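Local atomic coordinates of threonine synthase (Brucella melitensis bv. 1, PDB entry 4F4F), a protein that probably catalyses the pyridoxal phosphate-dependent conversion of O-phospho-L-homoserine and water to L-threonine and phosphate, the last step of threonine biosynthesis. Residues Arg323-Ala328 with Phe349-Lys354. Residues are numbered along the deposited sequence; the frame is centred on the assembly and turned at random.
Sequences RLLFEA and FTISEK
Leu325 meets Phe349 and Ile351 in a small, wholly apolar and buried contact between the short helix 321-328 and the segment that leads from strand 348-350 into helix 353-362. The two segments bury 147 Å² between them. Both of the close approaches run from side chain to side chain, and the separation of the nearest CA atoms, 8.7 Å between those of Leu325 and Ile351, is consistent with a gap bridged by side chains. The CB atoms of all three residues point across it. Leu325 divides its two methyls between the partners. Its CD1 lies 3.6 Å from CZ of Phe349 and reaches the ring obliquely, at the far end from the Phe349 backbone. Its CD2 turns to the isoleucine, 3.8 Å from CD1 of Ile351. The leucine carries CG anti to its carbonyl carbon (chi1 -73°), and together with chi2 of 175° this orients the fork so that CD1 faces the phenyl ring and CD2 faces Ile351. Phe349 and Ile351 are themselves neighbours in this cluster, since CG1 of Ile351 lies at the edge of the phenyl ring and in its plane.

Met340 of helix 333-346 touches both Leu325 and Phe349, while Ile351 also packs on Leu356 and Ile359 of helix 353-362, and Ile359 is touched by Leu324 and Ala328 as well. Strand 348-350 pairs antiparallel with strand 299-301, where Phe349 and Tyr300 are joined by backbone hydrogen bonding and their rings meet with planes about 20° apart. Between segments 323-328 and 349-354 the touching is done by Leu325 alone on the helix side. The arrangement is a buried apolar cluster joining helix 321-328, helix 333-346 and the two-stranded antiparallel ribbon 299-301/348-350, close to the cofactor-binding residue Phe262, which Leu324 touches.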
loop_
_atom_site.group_PDB
_atom_site.type_symbol
_atom_site.label_atom_id
_atom_site.label_comp_id
_atom_site.label_asym_id
_atom_site.label_seq_id
_atom_site.Cartn_x
_atom_site.Cartn_y
_atom_site.Cartn_z
ATOM N N ARG A 323 -1.870 13.829 0.278
ATOM C CA ARG A 323 -0.484 14.079 0.633
ATOM C C ARG A 323 0.202 14.819 -0.518
ATOM O O ARG A 323 0.934 15.814 -0.289
ATOM C CB ARG A 323 0.251 12.794 1.010
ATOM C CG ARG A 323 -0.039 12.310 2.401
ATOM C CD ARG A 323 0.646 10.977 2.701
ATOM N NE ARG A 323 0.775 10.738 4.141
ATOM C CZ ARG A 323 0.024 9.905 4.853
ATOM N NH1 ARG A 323 -0.943 9.169 4.307
ATOM N NH2 ARG A 323 0.216 9.786 6.149
ATOM N N LEU A 324 -0.064 14.405 -1.754
ATOM C CA LEU A 324 0.539 15.128 -2.872
ATOM C C LEU A 324 -0.051 16.526 -3.013
ATOM O O LEU A 324 0.687 17.485 -3.328
ATOM C CB LEU A 324 0.439 14.370 -4.197
ATOM C CG LEU A 324 0.964 15.091 -5.466
ATOM C CD1 LEU A 324 2.442 15.460 -5.332
ATOM C CD2 LEU A 324 0.734 14.236 -6.692
ATOM N N LEU A 325 -1.369 16.658 -2.833
ATOM C CA LEU A 325 -1.987 17.975 -2.881
ATOM C C LEU A 325 -1.276 18.965 -1.949
ATOM O O LEU A 325 -1.046 20.112 -2.302
ATOM C CB LEU A 325 -3.476 17.905 -2.509
ATOM C CG LEU A 325 -4.409 17.297 -3.546
ATOM C CD1 LEU A 325 -5.851 17.174 -3.023
ATOM C CD2 LEU A 325 -4.400 18.120 -4.837
ATOM N N PHE A 326 -0.989 18.529 -0.730
ATOM C CA PHE A 326 -0.319 19.369 0.278
ATOM C C PHE A 326 1.028 19.829 -0.262
ATOM O O PHE A 326 1.327 21.025 -0.238
ATOM C CB PHE A 326 -0.138 18.563 1.575
ATOM C CG PHE A 326 0.418 19.322 2.742
ATOM C CD1 PHE A 326 -0.222 20.441 3.239
ATOM C CD2 PHE A 326 1.563 18.866 3.404
ATOM C CE1 PHE A 326 0.275 21.104 4.370
ATOM C CE2 PHE A 326 2.052 19.507 4.526
ATOM C CZ PHE A 326 1.414 20.636 5.008
ATOM N N GLU A 327 1.818 18.898 -0.783
ATOM C CA GLU A 327 3.142 19.251 -1.297
ATOM C C GLU A 327 3.047 20.202 -2.506
ATOM O O GLU A 327 3.800 21.183 -2.610
ATOM C CB GLU A 327 3.922 17.978 -1.674
ATOM C CG GLU A 327 4.130 17.010 -0.516
ATOM C CD GLU A 327 5.138 17.476 0.482
ATOM O OE1 GLU A 327 5.573 18.673 0.425
ATOM O OE2 GLU A 327 5.470 16.656 1.363
ATOM N N ALA A 328 2.103 19.915 -3.398
ATOM C CA ALA A 328 1.917 20.677 -4.618
ATOM C C ALA A 328 1.479 22.140 -4.349
ATOM O O ALA A 328 1.802 23.035 -5.148
ATOM C CB ALA A 328 0.951 19.975 -5.544
ATOM N N PHE A 349 -13.416 18.737 -6.707
ATOM C CA PHE A 349 -12.812 20.047 -6.631
ATOM C C PHE A 349 -11.956 20.205 -7.844
ATOM O O PHE A 349 -11.599 19.216 -8.502
ATOM C CB PHE A 349 -11.949 20.232 -5.362
ATOM C CG PHE A 349 -10.908 19.164 -5.166
ATOM C CD1 PHE A 349 -9.688 19.214 -5.835
ATOM C CD2 PHE A 349 -11.161 18.093 -4.314
ATOM C CE1 PHE A 349 -8.742 18.217 -5.660
ATOM C CE2 PHE A 349 -10.217 17.097 -4.141
ATOM C CZ PHE A 349 -9.007 17.157 -4.823
ATOM N N THR A 350 -11.609 21.456 -8.115
ATOM C CA THR A 350 -10.698 21.796 -9.201
ATOM C C THR A 350 -9.387 22.293 -8.644
ATOM O O THR A 350 -9.380 23.117 -7.746
ATOM C CB THR A 350 -11.320 22.837 -10.123
ATOM O OG1 THR A 350 -12.345 22.172 -10.869
ATOM C CG2 THR A 350 -10.268 23.382 -11.126
ATOM N N ILE A 351 -8.272 21.752 -9.131
ATOM C CA ILE A 351 -6.960 22.182 -8.634
ATOM C C ILE A 351 -6.543 23.425 -9.415
ATOM O O ILE A 351 -6.575 23.403 -10.640
ATOM C CB ILE A 351 -5.911 21.071 -8.795
ATOM C CG1 ILE A 351 -6.361 19.793 -8.097
ATOM C CG2 ILE A 351 -4.545 21.510 -8.253
ATOM C CD1 ILE A 351 -5.495 18.595 -8.433
ATOM N N SER A 352 -6.185 24.503 -8.734
ATOM C CA SER A 352 -5.757 25.735 -9.400
ATOM C C SER A 352 -4.431 25.579 -10.147
ATOM O O SER A 352 -3.689 24.615 -9.971
ATOM C CB SER A 352 -5.649 26.873 -8.408
ATOM O OG SER A 352 -4.653 26.614 -7.439
ATOM N N GLU A 353 -4.125 26.568 -10.974
ATOM C CA GLU A 353 -3.099 26.392 -11.987
ATOM C C GLU A 353 -1.699 26.111 -11.443
ATOM O O GLU A 353 -1.010 25.205 -11.935
ATOM C CB GLU A 353 -3.094 27.602 -12.954
ATOM C CG GLU A 353 -2.248 27.372 -14.201
ATOM C CD GLU A 353 -2.708 26.163 -15.037
ATOM O OE1 GLU A 353 -3.928 25.820 -15.061
ATOM O OE2 GLU A 353 -1.827 25.542 -15.675
ATOM N N LYS A 354 -1.245 26.872 -10.465
ATOM C CA LYS A 354 0.119 26.663 -9.983
ATOM C C LYS A 354 0.331 25.242 -9.394
ATOM O O LYS A 354 1.270 24.549 -9.786
ATOM C CB LYS A 354 0.539 27.756 -9.012
ATOM C CG LYS A 354 2.006 27.733 -8.623
ATOM C CD LYS A 354 2.313 28.877 -7.630
ATOM C CE LYS A 354 3.764 28.898 -7.176
ATOM N NZ LYS A 354 4.034 27.804 -6.184
#